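Local coordinates for protein formiminotetrahydrofolate cyclodeaminase (Thermotoga maritima, PDB 1O5H) that probably catalyses the cyclisation of 5-formiminotetrahydrofolate to 5,10-methenyltetrahydrofolate with release of ammonia, at residues A[31-36]-A[91-96]; A[51-56]-A[144-149]; A[57-62]-A[70-75]; A[112-117]-A[173-178]. All coordinates share one frame; numbering follows the deposited sequence.

Interaction 1 of 4, residues A[31-36]-A[91-96]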
loop_
_atom_site.group_PDB
_atom_site.type_symbol
_atom_site.label_atom_id
_atom_site.label_comp_id
_atom_site.label_asym_id
_atom_site.label_seq_id
_atom_site.Cartn_x
_atom_site.Cartn_y
_atom_site.Cartn_z
ATOM N N LYS A 31 0.746 13.255 -16.349
ATOM C CA LYS A 31 -0.520 13.905 -16.098
ATOM C C LYS A 31 -0.717 13.916 -14.573
ATOM O O LYS A 31 -0.194 13.051 -13.877
ATOM C CB LYS A 31 -1.642 13.123 -16.789
ATOM N N PRO A 32 -1.450 14.880 -14.028
ATOM C CA PRO A 32 -1.710 14.864 -12.602
ATOM C C PRO A 32 -3.004 14.137 -12.211
ATOM O O PRO A 32 -3.387 14.243 -11.054
ATOM C CB PRO A 32 -1.851 16.353 -12.283
ATOM C CG PRO A 32 -2.506 16.929 -13.506
ATOM C CD PRO A 32 -2.081 16.050 -14.680
ATOM N N THR A 33 -3.661 13.421 -13.143
ATOM C CA THR A 33 -5.057 12.943 -12.946
ATOM C C THR A 33 -5.126 11.993 -11.780
ATOM O O THR A 33 -5.762 12.376 -10.793
ATOM C CB THR A 33 -5.762 12.325 -14.229
ATOM O OG1 THR A 33 -5.730 13.250 -15.328
ATOM C CG2 THR A 33 -7.291 12.106 -14.000
ATOM N N PRO A 34 -4.509 10.789 -11.846
ATOM C CA PRO A 34 -4.452 9.909 -10.651
ATOM C C PRO A 34 -3.170 10.200 -9.864
ATOM O O PRO A 34 -2.069 9.918 -10.326
ATOM C CB PRO A 34 -4.476 8.495 -11.238
ATOM C CG PRO A 34 -4.080 8.665 -12.699
ATOM C CD PRO A 34 -3.854 10.151 -13.008
ATOM N N GLY A 35 -3.323 10.828 -8.704
ATOM C CA GLY A 35 -2.189 11.161 -7.843
ATOM C C GLY A 35 -2.110 10.247 -6.633
ATOM O O GLY A 35 -2.789 9.206 -6.569
ATOM N N GLY A 36 -1.278 10.637 -5.671
ATOM C CA GLY A 36 -1.049 9.836 -4.479
ATOM C C GLY A 36 -2.332 9.422 -3.799
ATOM O O GLY A 36 -2.562 8.220 -3.564
ATOM N N LYS A 91 -13.395 10.521 -7.168
ATOM C CA LYS A 91 -13.573 11.861 -6.626
ATOM C C LYS A 91 -12.258 12.600 -6.573
ATOM O O LYS A 91 -12.200 13.744 -6.985
ATOM C CB LYS A 91 -14.185 11.831 -5.235
ATOM C CG LYS A 91 -15.672 11.623 -5.206
ATOM C CD LYS A 91 -16.275 12.459 -4.097
ATOM C CE LYS A 91 -17.801 12.492 -4.178
ATOM N NZ LYS A 91 -18.378 11.437 -3.308
ATOM N N ASP A 92 -11.200 11.951 -6.080
ATOM C CA ASP A 92 -9.893 12.597 -5.945
ATOM C C ASP A 92 -9.437 13.197 -7.265
ATOM O O ASP A 92 -8.882 14.293 -7.288
ATOM C CB ASP A 92 -8.845 11.611 -5.449
ATOM C CG ASP A 92 -7.447 12.239 -5.293
ATOM O OD1 ASP A 92 -7.146 12.741 -4.184
ATOM O OD2 ASP A 92 -6.571 12.227 -6.202
HETATM N N MSE A 93 -9.684 12.490 -8.361
HETATM C CA MSE A 93 -9.265 12.966 -9.669
HETATM C C MSE A 93 -10.174 14.051 -10.139
HETATM O O MSE A 93 -9.725 15.028 -10.710
HETATM C CB MSE A 93 -9.235 11.834 -10.670
HETATM C CG MSE A 93 -8.535 10.615 -10.088
HETATM SE SE MSE A 93 -8.469 9.061 -11.271
HETATM C CE MSE A 93 -8.417 7.584 -9.908
ATOM N N GLU A 94 -11.454 13.893 -9.873
ATOM C CA GLU A 94 -12.400 14.941 -10.175
ATOM C C GLU A 94 -12.119 16.184 -9.353
ATOM O O GLU A 94 -12.142 17.295 -9.872
ATOM C CB GLU A 94 -13.811 14.463 -9.912
ATOM C CG GLU A 94 -14.258 13.343 -10.831
ATOM C CD GLU A 94 -15.652 12.866 -10.493
ATOM O OE1 GLU A 94 -16.333 13.552 -9.699
ATOM O OE2 GLU A 94 -16.064 11.802 -11.007
ATOM N N ALA A 95 -11.841 15.995 -8.071
ATOM C CA ALA A 95 -11.618 17.118 -7.180
ATOM C C ALA A 95 -10.426 17.932 -7.638
ATOM O O ALA A 95 -10.453 19.165 -7.568
ATOM C CB ALA A 95 -11.430 16.644 -5.760
ATOM N N PHE A 96 -9.397 17.239 -8.123
ATOM C CA PHE A 96 -8.178 17.898 -8.594
ATOM C C PHE A 96 -8.430 18.702 -9.843
ATOM O O PHE A 96 -7.900 19.788 -9.978
ATOM C CB PHE A 96 -7.055 16.903 -8.871
ATOM C CG PHE A 96 -5.719 17.555 -9.117
ATOM C CD1 PHE A 96 -5.462 18.232 -10.323
ATOM C CD2 PHE A 96 -4.704 17.490 -8.135
ATOM C CE1 PHE A 96 -4.222 18.848 -10.553
ATOM C CE2 PHE A 96 -3.445 18.094 -8.350
ATOM C CZ PHE A 96 -3.205 18.776 -9.564
#

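Interaction 2 of 4, residues A[51-56]-A[144-149]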
loop_
_atom_site.group_PDB
_atom_site.type_symbol
_atom_site.label_atom_id
_atom_site.label_comp_id
_atom_site.label_asym_id
_atom_site.label_seq_id
_atom_site.Cartn_x
_atom_site.Cartn_y
_atom_site.Cartn_z
ATOM N N ALA A 51 -8.647 -8.050 4.557
ATOM C CA ALA A 51 -9.462 -8.215 5.744
ATOM C C ALA A 51 -10.652 -9.086 5.406
ATOM O O ALA A 51 -11.042 -9.953 6.192
ATOM C CB ALA A 51 -9.917 -6.906 6.256
ATOM N N GLU A 52 -11.233 -8.865 4.235
ATOM C CA GLU A 52 -12.312 -9.707 3.792
ATOM C C GLU A 52 -11.868 -11.174 3.659
ATOM O O GLU A 52 -12.601 -12.086 4.070
ATOM C CB GLU A 52 -12.870 -9.197 2.476
ATOM C CG GLU A 52 -14.207 -9.814 2.131
ATOM C CD GLU A 52 -14.843 -9.221 0.897
ATOM O OE1 GLU A 52 -14.535 -8.069 0.544
ATOM O OE2 GLU A 52 -15.668 -9.915 0.281
HETATM N N MSE A 53 -10.674 -11.402 3.104
HETATM C CA MSE A 53 -10.168 -12.760 2.951
HETATM C C MSE A 53 -10.084 -13.462 4.285
HETATM O O MSE A 53 -10.611 -14.551 4.439
HETATM C CB MSE A 53 -8.820 -12.769 2.283
HETATM C CG MSE A 53 -8.060 -14.073 2.424
HETATM SE SE MSE A 53 -6.423 -13.863 1.395
HETATM C CE MSE A 53 -5.429 -15.701 1.881
ATOM N N VAL A 54 -9.449 -12.824 5.255
ATOM C CA VAL A 54 -9.341 -13.389 6.581
ATOM C C VAL A 54 -10.723 -13.662 7.175
ATOM O O VAL A 54 -10.945 -14.718 7.793
ATOM C CB VAL A 54 -8.504 -12.500 7.518
ATOM C CG1 VAL A 54 -8.500 -13.072 8.914
ATOM C CG2 VAL A 54 -7.049 -12.359 6.991
ATOM N N ALA A 55 -11.671 -12.751 6.974
ATOM C CA ALA A 55 -13.013 -12.974 7.523
ATOM C C ALA A 55 -13.701 -14.167 6.865
ATOM O O ALA A 55 -14.347 -14.971 7.538
ATOM C CB ALA A 55 -13.853 -11.754 7.383
ATOM N N ASN A 56 -13.558 -14.286 5.549
ATOM C CA ASN A 56 -14.088 -15.440 4.837
ATOM C C ASN A 56 -13.503 -16.730 5.326
ATOM O O ASN A 56 -14.237 -17.685 5.551
ATOM C CB ASN A 56 -13.814 -15.336 3.351
ATOM C CG ASN A 56 -14.919 -14.641 2.609
ATOM O OD1 ASN A 56 -16.109 -14.782 2.946
ATOM N ND2 ASN A 56 -14.543 -13.878 1.579
ATOM N N LYS A 144 -6.537 -17.939 13.045
ATOM C CA LYS A 144 -5.119 -17.822 13.441
ATOM C C LYS A 144 -4.076 -18.043 12.315
ATOM O O LYS A 144 -2.996 -17.444 12.335
ATOM C CB LYS A 144 -4.817 -18.713 14.650
ATOM C CG LYS A 144 -5.635 -18.385 15.926
ATOM C CD LYS A 144 -4.900 -18.875 17.196
ATOM C CE LYS A 144 -5.855 -19.304 18.328
ATOM N NZ LYS A 144 -6.584 -18.153 18.934
ATOM N N ASN A 145 -4.406 -18.869 11.325
ATOM C CA ASN A 145 -3.465 -19.155 10.246
ATOM C C ASN A 145 -3.465 -18.109 9.153
ATOM O O ASN A 145 -2.875 -18.313 8.096
ATOM C CB ASN A 145 -3.726 -20.516 9.579
ATOM C CG ASN A 145 -4.141 -21.596 10.554
ATOM O OD1 ASN A 145 -5.228 -22.136 10.418
ATOM N ND2 ASN A 145 -3.285 -21.923 11.535
ATOM N N LEU A 146 -4.142 -16.998 9.370
ATOM C CA LEU A 146 -4.113 -15.953 8.370
ATOM C C LEU A 146 -3.695 -14.672 9.031
ATOM O O LEU A 146 -3.881 -13.579 8.480
ATOM C CB LEU A 146 -5.460 -15.817 7.699
ATOM C CG LEU A 146 -5.712 -16.813 6.574
ATOM C CD1 LEU A 146 -6.370 -18.051 7.080
ATOM C CD2 LEU A 146 -6.620 -16.161 5.536
ATOM N N ALA A 147 -3.096 -14.815 10.213
ATOM C CA ALA A 147 -2.629 -13.656 10.924
ATOM C C ALA A 147 -1.740 -12.826 10.009
ATOM O O ALA A 147 -1.913 -11.608 9.944
ATOM C CB ALA A 147 -1.925 -14.045 12.151
ATOM N N SER A 148 -0.847 -13.478 9.264
ATOM C CA SER A 148 0.013 -12.772 8.324
ATOM C C SER A 148 -0.819 -11.821 7.456
ATOM O O SER A 148 -0.499 -10.639 7.321
ATOM C CB SER A 148 0.790 -13.755 7.460
ATOM O OG SER A 148 0.073 -14.050 6.286
ATOM N N ASP A 149 -1.916 -12.320 6.894
ATOM C CA ASP A 149 -2.721 -11.476 6.021
ATOM C C ASP A 149 -3.364 -10.316 6.754
ATOM O O ASP A 149 -3.477 -9.228 6.219
ATOM C CB ASP A 149 -3.754 -12.291 5.286
ATOM C CG ASP A 149 -3.140 -13.208 4.286
ATOM O OD1 ASP A 149 -2.184 -12.775 3.605
ATOM O OD2 ASP A 149 -3.540 -14.377 4.104
#

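Interaction 3 of 4, residues A[57-62]-A[70-75]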
loop_
_atom_site.group_PDB
_atom_site.type_symbol
_atom_site.label_atom_id
_atom_site.label_comp_id
_atom_site.label_asym_id
_atom_site.label_seq_id
_atom_site.Cartn_x
_atom_site.Cartn_y
_atom_site.Cartn_z
ATOM N N PHE A 57 -12.185 -16.766 5.488
ATOM C CA PHE A 57 -11.553 -17.962 5.957
ATOM C C PHE A 57 -11.818 -18.230 7.441
ATOM O O PHE A 57 -11.283 -19.181 7.993
ATOM C CB PHE A 57 -10.069 -17.897 5.687
ATOM C CG PHE A 57 -9.676 -18.383 4.332
ATOM C CD1 PHE A 57 -9.675 -19.737 4.041
ATOM C CD2 PHE A 57 -9.249 -17.488 3.355
ATOM C CE1 PHE A 57 -9.285 -20.195 2.792
ATOM C CE2 PHE A 57 -8.849 -17.939 2.096
ATOM C CZ PHE A 57 -8.866 -19.294 1.820
ATOM N N THR A 58 -12.641 -17.406 8.086
ATOM C CA THR A 58 -12.957 -17.606 9.498
ATOM C C THR A 58 -14.380 -18.095 9.676
ATOM O O THR A 58 -14.693 -18.832 10.630
ATOM C CB THR A 58 -12.735 -16.319 10.294
ATOM O OG1 THR A 58 -11.373 -15.889 10.142
ATOM C CG2 THR A 58 -12.855 -16.579 11.782
ATOM N N ARG A 59 -15.263 -17.689 8.773
ATOM C CA ARG A 59 -16.601 -18.261 8.795
ATOM C C ARG A 59 -16.546 -19.649 8.180
ATOM O O ARG A 59 -15.563 -20.003 7.516
ATOM C CB ARG A 59 -17.613 -17.370 8.084
ATOM C CG ARG A 59 -17.274 -17.038 6.666
ATOM C CD ARG A 59 -18.072 -15.875 6.146
ATOM N NE ARG A 59 -18.497 -16.119 4.779
ATOM C CZ ARG A 59 -19.501 -16.922 4.450
ATOM N NH1 ARG A 59 -20.195 -17.569 5.381
ATOM N NH2 ARG A 59 -19.818 -17.084 3.180
ATOM N N LYS A 60 -17.598 -20.431 8.418
ATOM C CA LYS A 60 -17.654 -21.843 8.008
ATOM C C LYS A 60 -16.390 -22.614 8.463
ATOM O O LYS A 60 -15.881 -23.479 7.737
ATOM C CB LYS A 60 -17.910 -21.991 6.491
ATOM N N LYS A 61 -15.896 -22.291 9.665
ATOM C CA LYS A 61 -14.741 -22.979 10.260
ATOM C C LYS A 61 -14.987 -23.425 11.704
ATOM O O LYS A 61 -15.407 -22.621 12.555
ATOM C CB LYS A 61 -13.493 -22.097 10.191
ATOM C CG LYS A 61 -12.232 -22.792 10.654
ATOM C CD LYS A 61 -11.011 -22.203 10.005
ATOM C CE LYS A 61 -9.768 -23.038 10.291
ATOM N NZ LYS A 61 -9.758 -24.319 9.531
ATOM N N LYS A 62 -14.713 -24.703 11.974
ATOM C CA LYS A 62 -14.966 -25.266 13.296
ATOM C C LYS A 62 -14.035 -24.581 14.288
ATOM O O LYS A 62 -12.853 -24.365 13.995
ATOM C CB LYS A 62 -14.807 -26.796 13.308
ATOM N N GLU A 70 -20.265 -12.225 13.458
ATOM C CA GLU A 70 -19.281 -11.143 13.344
ATOM C C GLU A 70 -18.476 -11.179 12.037
ATOM O O GLU A 70 -18.139 -10.129 11.495
ATOM C CB GLU A 70 -18.347 -11.123 14.568
ATOM C CG GLU A 70 -17.505 -9.861 14.722
ATOM C CD GLU A 70 -18.336 -8.590 14.846
ATOM O OE1 GLU A 70 -19.577 -8.692 15.043
ATOM O OE2 GLU A 70 -17.742 -7.486 14.746
HETATM N N MSE A 71 -18.184 -12.378 11.537
HETATM C CA MSE A 71 -17.385 -12.538 10.317
HETATM C C MSE A 71 -18.173 -12.183 9.067
HETATM O O MSE A 71 -17.683 -11.465 8.200
HETATM C CB MSE A 71 -16.788 -13.950 10.202
HETATM C CG MSE A 71 -15.796 -14.293 11.306
HETATM SE SE MSE A 71 -14.212 -13.165 11.322
HETATM C CE MSE A 71 -14.059 -12.701 13.238
ATOM N N GLU A 72 -19.405 -12.660 8.967
ATOM C CA GLU A 72 -20.230 -12.284 7.822
ATOM C C GLU A 72 -20.478 -10.786 7.784
ATOM O O GLU A 72 -20.581 -10.196 6.713
ATOM C CB GLU A 72 -21.540 -13.036 7.823
ATOM C CG GLU A 72 -21.404 -14.405 7.183
ATOM C CD GLU A 72 -22.317 -15.458 7.811
ATOM O OE1 GLU A 72 -22.800 -15.248 8.949
ATOM O OE2 GLU A 72 -22.549 -16.513 7.175
ATOM N N ARG A 73 -20.547 -10.188 8.969
ATOM C CA ARG A 73 -20.719 -8.757 9.122
ATOM C C ARG A 73 -19.530 -7.999 8.524
ATOM O O ARG A 73 -19.709 -6.954 7.887
ATOM C CB ARG A 73 -20.897 -8.419 10.608
ATOM C CG ARG A 73 -21.491 -7.036 10.888
ATOM C CD ARG A 73 -21.202 -6.486 12.297
ATOM N NE ARG A 73 -19.761 -6.407 12.557
ATOM C CZ ARG A 73 -18.962 -5.422 12.132
ATOM N NH1 ARG A 73 -19.460 -4.401 11.430
ATOM N NH2 ARG A 73 -17.659 -5.455 12.411
ATOM N N ILE A 74 -18.326 -8.531 8.724
ATOM C CA ILE A 74 -17.113 -7.897 8.239
ATOM C C ILE A 74 -17.016 -8.042 6.731
ATOM O O ILE A 74 -16.776 -7.066 6.015
ATOM C CB ILE A 74 -15.865 -8.500 8.919
ATOM C CG1 ILE A 74 -15.858 -8.144 10.400
ATOM C CG2 ILE A 74 -14.593 -7.972 8.269
ATOM C CD1 ILE A 74 -14.858 -8.899 11.199
ATOM N N VAL A 75 -17.189 -9.265 6.252
ATOM C CA VAL A 75 -17.236 -9.497 4.821
ATOM C C VAL A 75 -18.094 -8.430 4.121
ATOM O O VAL A 75 -17.645 -7.767 3.183
ATOM C CB VAL A 75 -17.767 -10.884 4.524
ATOM C CG1 VAL A 75 -18.067 -11.039 3.041
ATOM C CG2 VAL A 75 -16.749 -11.903 4.978
#

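Interaction 4 of 4, residues A[112-117]-A[173-178]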
loop_
_atom_site.group_PDB
_atom_site.type_symbol
_atom_site.label_atom_id
_atom_site.label_comp_id
_atom_site.label_asym_id
_atom_site.label_seq_id
_atom_site.Cartn_x
_atom_site.Cartn_y
_atom_site.Cartn_z
ATOM N N ASN A 112 -13.971 27.111 -2.314
ATOM C CA ASN A 112 -14.946 26.046 -2.187
ATOM C C ASN A 112 -14.466 24.724 -2.807
ATOM O O ASN A 112 -14.737 23.642 -2.274
ATOM C CB ASN A 112 -16.265 26.494 -2.797
ATOM C CG ASN A 112 -17.057 25.351 -3.358
ATOM O OD1 ASN A 112 -17.732 24.631 -2.619
ATOM N ND2 ASN A 112 -16.982 25.167 -4.681
ATOM N N ALA A 113 -13.749 24.806 -3.924
ATOM C CA ALA A 113 -13.252 23.613 -4.588
ATOM C C ALA A 113 -12.205 22.989 -3.705
ATOM O O ALA A 113 -12.216 21.773 -3.475
ATOM C CB ALA A 113 -12.659 23.963 -5.916
ATOM N N LEU A 114 -11.311 23.836 -3.199
ATOM C CA LEU A 114 -10.299 23.407 -2.257
ATOM C C LEU A 114 -10.895 22.621 -1.074
ATOM O O LEU A 114 -10.322 21.614 -0.666
ATOM C CB LEU A 114 -9.495 24.607 -1.785
ATOM C CG LEU A 114 -8.459 25.186 -2.742
ATOM C CD1 LEU A 114 -8.147 26.596 -2.281
ATOM C CD2 LEU A 114 -7.192 24.328 -2.758
ATOM N N LYS A 115 -12.049 23.060 -0.567
ATOM C CA LYS A 115 -12.715 22.382 0.547
ATOM C C LYS A 115 -13.153 20.999 0.146
ATOM O O LYS A 115 -12.879 20.024 0.845
ATOM C CB LYS A 115 -13.926 23.166 1.057
ATOM C CG LYS A 115 -13.582 24.346 1.969
ATOM C CD LYS A 115 -14.827 25.118 2.371
ATOM C CE LYS A 115 -14.511 26.549 2.768
ATOM N NZ LYS A 115 -15.474 26.944 3.818
ATOM N N GLU A 116 -13.838 20.909 -0.987
ATOM C CA GLU A 116 -14.307 19.618 -1.464
ATOM C C GLU A 116 -13.122 18.709 -1.639
ATOM O O GLU A 116 -13.149 17.575 -1.175
ATOM C CB GLU A 116 -15.064 19.748 -2.777
ATOM C CG GLU A 116 -16.477 20.266 -2.604
ATOM C CD GLU A 116 -17.205 20.442 -3.921
ATOM O OE1 GLU A 116 -16.624 20.118 -4.981
ATOM O OE2 GLU A 116 -18.364 20.913 -3.899
ATOM N N ALA A 117 -12.071 19.216 -2.280
ATOM C CA ALA A 117 -10.885 18.412 -2.534
ATOM C C ALA A 117 -10.271 17.872 -1.244
ATOM O O ALA A 117 -9.915 16.709 -1.157
ATOM C CB ALA A 117 -9.882 19.196 -3.295
ATOM N N LYS A 173 -3.790 23.769 3.654
ATOM C CA LYS A 173 -2.900 24.930 3.719
ATOM C C LYS A 173 -3.270 26.019 2.727
ATOM O O LYS A 173 -2.905 27.178 2.898
ATOM C CB LYS A 173 -1.435 24.537 3.571
ATOM C CG LYS A 173 -1.034 24.089 2.190
ATOM C CD LYS A 173 0.455 23.752 2.147
ATOM C CE LYS A 173 0.796 23.075 0.823
ATOM N NZ LYS A 173 2.233 23.212 0.453
ATOM N N GLU A 174 -4.025 25.647 1.704
ATOM C CA GLU A 174 -4.535 26.621 0.738
ATOM C C GLU A 174 -5.876 27.287 1.096
ATOM O O GLU A 174 -6.272 28.267 0.467
ATOM C CB GLU A 174 -4.649 25.948 -0.627
ATOM C CG GLU A 174 -3.332 25.382 -1.147
ATOM C CD GLU A 174 -2.197 26.413 -1.148
ATOM O OE1 GLU A 174 -2.475 27.631 -1.333
ATOM O OE2 GLU A 174 -1.019 25.997 -0.958
ATOM N N ILE A 175 -6.572 26.742 2.092
ATOM C CA ILE A 175 -7.921 27.194 2.467
ATOM C C ILE A 175 -7.855 28.284 3.537
ATOM O O ILE A 175 -7.254 28.099 4.614
ATOM C CB ILE A 175 -8.789 25.970 2.902
ATOM C CG1 ILE A 175 -9.093 25.097 1.682
ATOM C CG2 ILE A 175 -10.097 26.382 3.571
ATOM C CD1 ILE A 175 -9.620 23.734 1.994
ATOM N N SER A 176 -8.471 29.418 3.226
ATOM C CA SER A 176 -8.351 30.612 4.058
ATOM C C SER A 176 -9.349 30.616 5.207
ATOM O O SER A 176 -9.102 31.243 6.234
ATOM C CB SER A 176 -8.469 31.890 3.216
ATOM O OG SER A 176 -9.692 31.914 2.497
ATOM N N ASP A 177 -10.462 29.907 5.038
ATOM C CA ASP A 177 -11.460 29.752 6.095
ATOM C C ASP A 177 -10.854 29.068 7.323
ATOM O O ASP A 177 -10.732 27.846 7.347
ATOM C CB ASP A 177 -12.625 28.933 5.537
ATOM C CG ASP A 177 -13.670 28.586 6.582
ATOM O OD1 ASP A 177 -13.420 28.684 7.812
ATOM O OD2 ASP A 177 -14.790 28.162 6.239
ATOM N N GLU A 178 -10.487 29.839 8.344
ATOM C CA GLU A 178 -9.831 29.252 9.519
ATOM C C GLU A 178 -10.642 28.134 10.184
ATOM O O GLU A 178 -10.087 27.057 10.428
ATOM C CB GLU A 178 -9.418 30.308 10.564
ATOM C CG GLU A 178 -8.127 29.940 11.307
ATOM C CD GLU A 178 -8.154 30.255 12.804
ATOM O OE1 GLU A 178 -8.285 31.452 13.164
ATOM O OE2 GLU A 178 -8.033 29.298 13.622
#

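Interaction 1 of 4, residues A[31-36]-A[91-96]
Pro32 lies across the ring of Phe96 at about a right angle, with its CB 3.9 Å from Phe96 CE1 and its CG also near that ring atom. The carbonyl oxygen of Pro32 sits over one face of the ring. Phe96 extends from helix 68-100 to meet the loop because its CG is anti to the backbone N (chi1 -170°). One turn earlier, the selenomethionine Met93 does most of the touching. Its CG is anti to the carbonyl carbon (chi1 -46°) and the chain runs on extended, which brings CB and CG past Thr33 and the selenium to Pro34. Met93 CG lies 3.4 Å from Thr33 O, while Thr33 CG2 is 3.9 Å from Met93 CB as the two side chains cross. Pro34 CB then meets Met93 SE at 4.0 Å. No hydrogen bond joins the two segments; between them the contact is van der Waals packing. Gly36 N donates to Asp149 OD1 of the second subunit. This is a loop leading into the N-terminus of helix 36-56, with Gly35 at the N-cap, packed on the flank of a neighbouring helix in an all-helical fold and used in the dimer interface.

Interaction 2 of 4, residues A[51-56]-A[144-149]
The backbones come closest at Val54 and Leu146, whose CA atoms are 6.1 Å apart. Residues 51-56 form the regular last stretch of helix 36-56, with Ala55 N bonded to Ala51 O and Asn56 N to Glu52 O. The other segment changes character on the way: a short 3-10 segment at 144-145 gives way to helix 147-172, and Leu146 occupies its N-cap position. No hydrogen bond passes between the two segments.

Val54 CG2 makes the middle of the contact, 3.7 Å from Leu146 O and equally near Asp149 CB. With CG1 anti to the backbone N (chi1 176°), CG2 is the branch turned to the other segment. Leu146 CB also meets Val54 CG2, at 3.9 Å. The selenomethionine Met53 is extended from end to end and reaches over at about a right angle to Leu146. Its CE lies 3.9 Å from Leu146 CD2, and Asp149 OD2 is beside the same methyl. The other oxygen, Asp149 OD1, accepts a hydrogen bond from Gly36 N of the second subunit, so a buried carboxylate is used across the dimer interface.

Around this pair, Ala51 and Ala55 turn to helix 107-141, touching Leu138, and Glu52 lies on helix 68-100, where it forms a salt bridge with Arg82. Val27 of the second subunit packs on Met53. The end of helix 36-56 is thus held among three helices of its own chain and the partner subunit.

Interaction 3 of 4, residues A[57-62]-A[70-75]
Arg59 bridges from the loop to helix 68-100 along most of its length. Its CB lies 4.1 Å from Met71 CB. CG takes the place between the backbone N and the carbonyl carbon (chi1 56°), which sends the chain on over the helix. CD comes within 3.8 Å of Glu72 CG and, more loosely, 4.3 Å of Val75 CG2. A bend at chi3 follows, and NE donates to Asn56 OD1 at the end of helix 36-56. At the tip, NH1 forms a salt bridge with Glu72 OE2 at 3.1 Å. The guanidinium and carboxylate planes are 35° apart and the oxygen approaches obliquely, so this is an ion pair without the flat, paired fit of two parallel groups. Glu68 brings another carboxylate close to the same oxygen, and the arginine's charge probably eases that crowding. Replacing Arg59 by an alanine would take away the guanidinium and probably leave Glu72 without this positive mate and Asn56 OD1 without this donor.

Beside Arg59, Thr58 rests on the selenomethionine Met71, with Thr58 CB 3.6 Å from Met71 SE and Thr58 CG2 close to the same selenium. The hydroxyl is used elsewhere: OG1 bonds to Val54 O and to Asn143 N, tying the loop to the end of helix 36-56 and to the residues beyond helix 107-141.

Met71 continues inward to Leu138 and Phe141 of helix 107-141, while Val75 leans on Ala55 of helix 36-56. The loop therefore covers a junction of three helices, and it also meets the second subunit, where Arg30 NH2 donates to Arg59 O.

Interaction 4 of 4, residues A[112-117]-A[173-178]
Lys115 reaches out from helix 107-141 to Asp177, its NZ donating to Asp177 OD2 at 2.8 Å in a hydrogen-bonded salt bridge. The ammonium meets that oxygen on its anti side, 19° out of the carboxylate plane. The second oxygen of Asp177 is engaged as well: OD1 accepts from Phe180 N, capping the first turn of helix 178-206. One carboxylate thus closes a helix end and binds a lysine from another helix, and the positive charge is likely to help hold it ionised. A leucine in place of Lys115 would probably leave Asp177 OD2 without its cation and this edge of the contact without its ion pair.

Inward from the ion pair the contact becomes apolar. The lysine chain crosses Ile175 at about a right angle, Lys115 CG lying 4.0 Å from Ile175 CD1. That methyl reaches down onto the helix backbone, 3.5 Å from Leu114 O, and Ile175 CG1 is at the same distance from Leu114 CB. Farther along, Leu114 CD2 meets Glu174 CB at 3.7 Å, while the acidic end of Glu174 leads away. Gln111 OE1 accepts from Ser176 N, adding a polar link between helix 107-141 and the loop.

Phe180 covers both Lys115 and Ile175 from helix 178-206. This is an aspartate N-cap where a loop enters helix 178-206, with an isoleucine packed against helix 107-141, and it joins the connection between helices 147-172 and 178-206 to helix 107-141 at one end of the bundle.

In the fold
The four contacts lie at the two ends of an elongated, all-helical chain. Interactions 1 and 4 share one end, their centres about 16 Å apart, and touch through Ala95 and Ala117 on helices 68-100 and 107-141. Interactions 2 and 3 share the other, their centres about 10 Å apart, where helix 36-56 runs into its following loop. Helix 68-100 spans both ends, serving interactions 1 and 3. Along the chain, interaction 3 is nested inside the loops closed by interactions 1 and 2, which cross each other; interaction 4 follows 1 and 3 in series and crosses 2. Gly36 and Asp149 join interactions 1 and 2 between subunits, so distant parts of one chain become neighbours in the dimer.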